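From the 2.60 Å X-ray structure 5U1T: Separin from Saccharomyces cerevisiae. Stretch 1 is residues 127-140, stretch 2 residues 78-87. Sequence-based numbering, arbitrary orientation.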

# COMPACT_ATOMS: atom_id res chain seq x y z
N TYR A 127 4.95 -49.23 -25.06
CA TYR A 127 3.90 -49.51 -26.03
C TYR A 127 4.43 -50.05 -27.37
O TYR A 127 3.66 -50.28 -28.28
CB TYR A 127 3.07 -48.23 -26.25
CG TYR A 127 3.81 -47.05 -26.86
CD1 TYR A 127 3.87 -46.89 -28.24
CD2 TYR A 127 4.45 -46.10 -26.06
CE1 TYR A 127 4.54 -45.81 -28.82
CE2 TYR A 127 5.12 -45.00 -26.63
CZ TYR A 127 5.15 -44.86 -28.00
OH TYR A 127 5.81 -43.80 -28.59
N TYR A 128 5.74 -50.22 -27.49
CA TYR A 128 6.31 -50.81 -28.71
C TYR A 128 7.51 -51.74 -28.45
O TYR A 128 7.88 -52.54 -29.32
CB TYR A 128 6.74 -49.71 -29.70
CG TYR A 128 7.97 -48.90 -29.28
CD1 TYR A 128 9.26 -49.42 -29.45
CD2 TYR A 128 7.84 -47.63 -28.73
CE1 TYR A 128 10.38 -48.69 -29.06
CE2 TYR A 128 8.96 -46.89 -28.36
CZ TYR A 128 10.23 -47.42 -28.52
OH TYR A 128 11.35 -46.70 -28.15
N LEU A 129 8.12 -51.62 -27.27
CA LEU A 129 9.41 -52.25 -26.98
C LEU A 129 9.39 -53.76 -27.25
O LEU A 129 10.27 -54.29 -27.92
CB LEU A 129 9.83 -51.98 -25.53
CG LEU A 129 11.20 -52.58 -25.15
CD1 LEU A 129 12.32 -51.95 -25.98
CD2 LEU A 129 11.48 -52.44 -23.67
N SER A 130 8.38 -54.41 -26.70
CA SER A 130 8.01 -55.78 -27.01
C SER A 130 8.11 -56.08 -28.50
O SER A 130 8.83 -56.99 -28.89
CB SER A 130 6.59 -56.04 -26.52
OG SER A 130 5.96 -57.10 -27.22
N ASN A 131 7.41 -55.33 -29.33
CA ASN A 131 7.41 -55.63 -30.75
C ASN A 131 8.73 -55.26 -31.42
O ASN A 131 9.11 -55.88 -32.42
CB ASN A 131 6.24 -54.95 -31.44
CG ASN A 131 4.90 -55.38 -30.87
OD1 ASN A 131 4.62 -56.58 -30.71
ND2 ASN A 131 4.08 -54.40 -30.51
N LEU A 132 9.43 -54.26 -30.88
CA LEU A 132 10.73 -53.88 -31.43
C LEU A 132 11.72 -55.04 -31.30
O LEU A 132 12.41 -55.40 -32.24
CB LEU A 132 11.27 -52.62 -30.74
CG LEU A 132 12.48 -51.95 -31.40
CD1 LEU A 132 12.16 -51.43 -32.81
CD2 LEU A 132 13.07 -50.84 -30.53
N LYS A 133 11.76 -55.64 -30.11
CA LYS A 133 12.65 -56.73 -29.82
C LYS A 133 12.37 -57.97 -30.71
O LYS A 133 13.30 -58.67 -31.15
CB LYS A 133 12.54 -57.09 -28.34
CG LYS A 133 13.03 -55.99 -27.42
CD LYS A 133 13.24 -56.47 -25.99
CE LYS A 133 13.74 -55.35 -25.08
NZ LYS A 133 14.21 -55.88 -23.77
N ILE A 134 11.09 -58.22 -30.99
CA ILE A 134 10.70 -59.31 -31.87
C ILE A 134 11.21 -59.03 -33.28
O ILE A 134 11.66 -59.95 -33.98
CB ILE A 134 9.14 -59.53 -31.87
CG1 ILE A 134 8.65 -59.99 -30.49
CG2 ILE A 134 8.73 -60.57 -32.89
CD1 ILE A 134 7.17 -60.15 -30.40
N LEU A 135 11.16 -57.77 -33.71
CA LEU A 135 11.68 -57.41 -35.02
C LEU A 135 13.21 -57.59 -35.05
O LEU A 135 13.77 -58.07 -36.03
CB LEU A 135 11.29 -55.98 -35.40
CG LEU A 135 9.78 -55.72 -35.48
CD1 LEU A 135 9.43 -54.21 -35.51
CD2 LEU A 135 9.21 -56.42 -36.68
N ALA A 136 13.86 -57.22 -33.96
CA ALA A 136 15.30 -57.38 -33.85
C ALA A 136 15.67 -58.85 -33.87
O ALA A 136 16.67 -59.24 -34.48
CB ALA A 136 15.82 -56.70 -32.59
N LEU A 137 14.87 -59.69 -33.21
CA LEU A 137 15.12 -61.13 -33.24
C LEU A 137 14.90 -61.69 -34.64
O LEU A 137 15.65 -62.55 -35.09
CB LEU A 137 14.25 -61.87 -32.23
CG LEU A 137 14.64 -61.65 -30.77
CD1 LEU A 137 13.75 -62.44 -29.85
CD2 LEU A 137 16.09 -62.00 -30.52
N GLN A 138 13.88 -61.19 -35.33
CA GLN A 138 13.61 -61.58 -36.71
C GLN A 138 14.82 -61.29 -37.57
O GLN A 138 15.26 -62.15 -38.35
CB GLN A 138 12.37 -60.84 -37.25
CG GLN A 138 12.01 -61.10 -38.72
CD GLN A 138 11.60 -62.55 -39.00
OE1 GLN A 138 11.26 -63.31 -38.09
NE2 GLN A 138 11.65 -62.94 -40.27
N ILE A 139 15.39 -60.10 -37.43
CA ILE A 139 16.55 -59.68 -38.19
C ILE A 139 17.75 -60.58 -37.88
O ILE A 139 18.40 -61.08 -38.81
CB ILE A 139 16.90 -58.19 -37.93
CG1 ILE A 139 15.75 -57.31 -38.40
CG2 ILE A 139 18.17 -57.79 -38.65
CD1 ILE A 139 15.94 -55.84 -38.14
N ILE A 140 18.03 -60.81 -36.60
CA ILE A 140 19.15 -61.68 -36.19
C ILE A 140 18.99 -63.06 -36.81
O ILE A 140 19.96 -63.71 -37.24
CB ILE A 140 19.25 -61.81 -34.65
CG1 ILE A 140 19.47 -60.44 -34.01
CG2 ILE A 140 20.37 -62.75 -34.26
CD1 ILE A 140 19.45 -60.45 -32.50
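Stretch 2 (78-87) HLMIIVKLIN

Stretch 2 is helical throughout, part of a helix that begins earlier in the chain, its backbone closed by regular i-to-i+4 hydrogen bonds such as Ile-86 N to Ile-82 O at 2.9 Å. It lies alongside the helix 129-140 of stretch 1 and runs the same way: the N-to-C directions differ by 15°, and the axes come no nearer than 11.3 Å. At this spacing side chains fill the space between the backbones, most of them leucine, isoleucine and valine, and so small an angle lets the contact extend along both helices. The register advances in helical steps, with Leu-132 beside Leu-79, Leu-135 beside Val-83 and Ile-139 beside Ile-86, each pair of CA atoms 7.4 to 7.7 Å apart.

Leu-135 is the centerpiece. It points toward stretch 2 and enters as a knob into the hole formed by Leu-79, Ile-82, Val-83 and Ile-86, residues spaced 3, 4 and 7 along one helix. With chi1 m and chi2 t, it brings CD1 to 3.8 Å from Leu-79 CD2, while its CD2 lies 3.4 Å from Val-83 CG1, a tight approach for two methyl groups.

Leu-79 works the N-terminal end of the contact. Besides Leu-135 it meets Leu-132, whose CD1 is 4.1 Å from Leu-79 CD2, and Leu-79 CD1 packs 4.2 Å from CB of Tyr-128, the N-cap residue. The CA-to-CB bond of Leu-132 points sideways to stretch 2, yet the end of the side chain comes nearer.

Ile-86 does the same work farther along: its CD1 lies 3.9 Å from Ile-139 CG1, and Ile-86 CG2 is 4.2 Å from the aliphatic CG of Gln-138, whose OE1 is hydrogen-bonded elsewhere in the structure.

No hydrogen bond crosses between the stretches. The rule to read here is shape: one leucine in a four-residue hole, with apolar contacts continuing along two nearly parallel helices.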

# COMPACT_ATOMS: atom_id res chain seq x y z
N HIS A 78 6.86 -45.88 -38.19
CA HIS A 78 8.26 -46.25 -38.24
C HIS A 78 8.41 -47.78 -38.19
O HIS A 78 9.23 -48.37 -38.91
CB HIS A 78 9.00 -45.56 -37.10
CG HIS A 78 10.48 -45.46 -37.30
ND1 HIS A 78 11.28 -44.66 -36.52
CD2 HIS A 78 11.30 -46.08 -38.18
CE1 HIS A 78 12.54 -44.77 -36.92
NE2 HIS A 78 12.57 -45.63 -37.92
N LEU A 79 7.60 -48.42 -37.33
CA LEU A 79 7.59 -49.88 -37.20
C LEU A 79 7.19 -50.53 -38.51
O LEU A 79 7.74 -51.55 -38.89
CB LEU A 79 6.63 -50.33 -36.11
CG LEU A 79 7.08 -50.13 -34.68
CD1 LEU A 79 6.07 -50.73 -33.72
CD2 LEU A 79 8.46 -50.73 -34.47
N MET A 80 6.25 -49.91 -39.21
CA MET A 80 5.83 -50.40 -40.50
C MET A 80 6.95 -50.25 -41.53
O MET A 80 7.11 -51.09 -42.40
CB MET A 80 4.57 -49.68 -40.98
CG MET A 80 3.84 -50.41 -42.13
SD MET A 80 3.51 -52.17 -41.84
CE MET A 80 2.71 -52.69 -43.37
N ILE A 81 7.73 -49.19 -41.41
CA ILE A 81 8.88 -48.98 -42.30
C ILE A 81 9.92 -50.08 -42.13
O ILE A 81 10.46 -50.60 -43.12
CB ILE A 81 9.54 -47.61 -42.03
CG1 ILE A 81 8.60 -46.50 -42.53
CG2 ILE A 81 10.92 -47.53 -42.68
CD1 ILE A 81 9.10 -45.13 -42.30
N ILE A 82 10.18 -50.43 -40.88
CA ILE A 82 11.12 -51.49 -40.55
C ILE A 82 10.66 -52.85 -41.13
O ILE A 82 11.47 -53.53 -41.76
CB ILE A 82 11.31 -51.59 -39.01
CG1 ILE A 82 12.00 -50.32 -38.49
CG2 ILE A 82 12.11 -52.83 -38.61
CD1 ILE A 82 12.02 -50.18 -36.98
N VAL A 83 9.39 -53.23 -40.95
CA VAL A 83 8.95 -54.54 -41.45
C VAL A 83 8.94 -54.56 -42.99
O VAL A 83 9.30 -55.59 -43.59
CB VAL A 83 7.54 -54.95 -40.92
CG1 VAL A 83 7.56 -55.11 -39.41
CG2 VAL A 83 6.51 -53.93 -41.29
N LYS A 84 8.57 -53.44 -43.61
CA LYS A 84 8.60 -53.34 -45.07
C LYS A 84 10.01 -53.51 -45.60
O LYS A 84 10.21 -54.07 -46.67
CB LYS A 84 8.01 -52.02 -45.54
CG LYS A 84 6.54 -51.92 -45.27
CD LYS A 84 5.78 -51.15 -46.33
CE LYS A 84 4.44 -50.67 -45.78
NZ LYS A 84 3.47 -50.28 -46.87
N LEU A 85 10.99 -53.03 -44.84
CA LEU A 85 12.40 -53.27 -45.14
C LEU A 85 12.75 -54.74 -45.00
O LEU A 85 13.46 -55.29 -45.83
CB LEU A 85 13.30 -52.44 -44.22
CG LEU A 85 13.31 -50.94 -44.52
CD1 LEU A 85 13.99 -50.16 -43.41
CD2 LEU A 85 13.96 -50.68 -45.85
N ILE A 86 12.27 -55.36 -43.93
CA ILE A 86 12.52 -56.77 -43.69
C ILE A 86 11.96 -57.63 -44.82
O ILE A 86 12.66 -58.49 -45.35
CB ILE A 86 11.94 -57.23 -42.34
CG1 ILE A 86 12.66 -56.52 -41.20
CG2 ILE A 86 12.05 -58.74 -42.17
CD1 ILE A 86 12.13 -56.83 -39.82
N ASN A 87 10.71 -57.39 -45.22
CA ASN A 87 10.09 -58.19 -46.27
C ASN A 87 10.80 -58.00 -47.60
O ASN A 87 10.81 -58.91 -48.42
CB ASN A 87 8.62 -57.86 -46.43
CG ASN A 87 7.80 -58.16 -45.18
OD1 ASN A 87 8.17 -59.02 -44.38
ND2 ASN A 87 6.68 -57.44 -45.01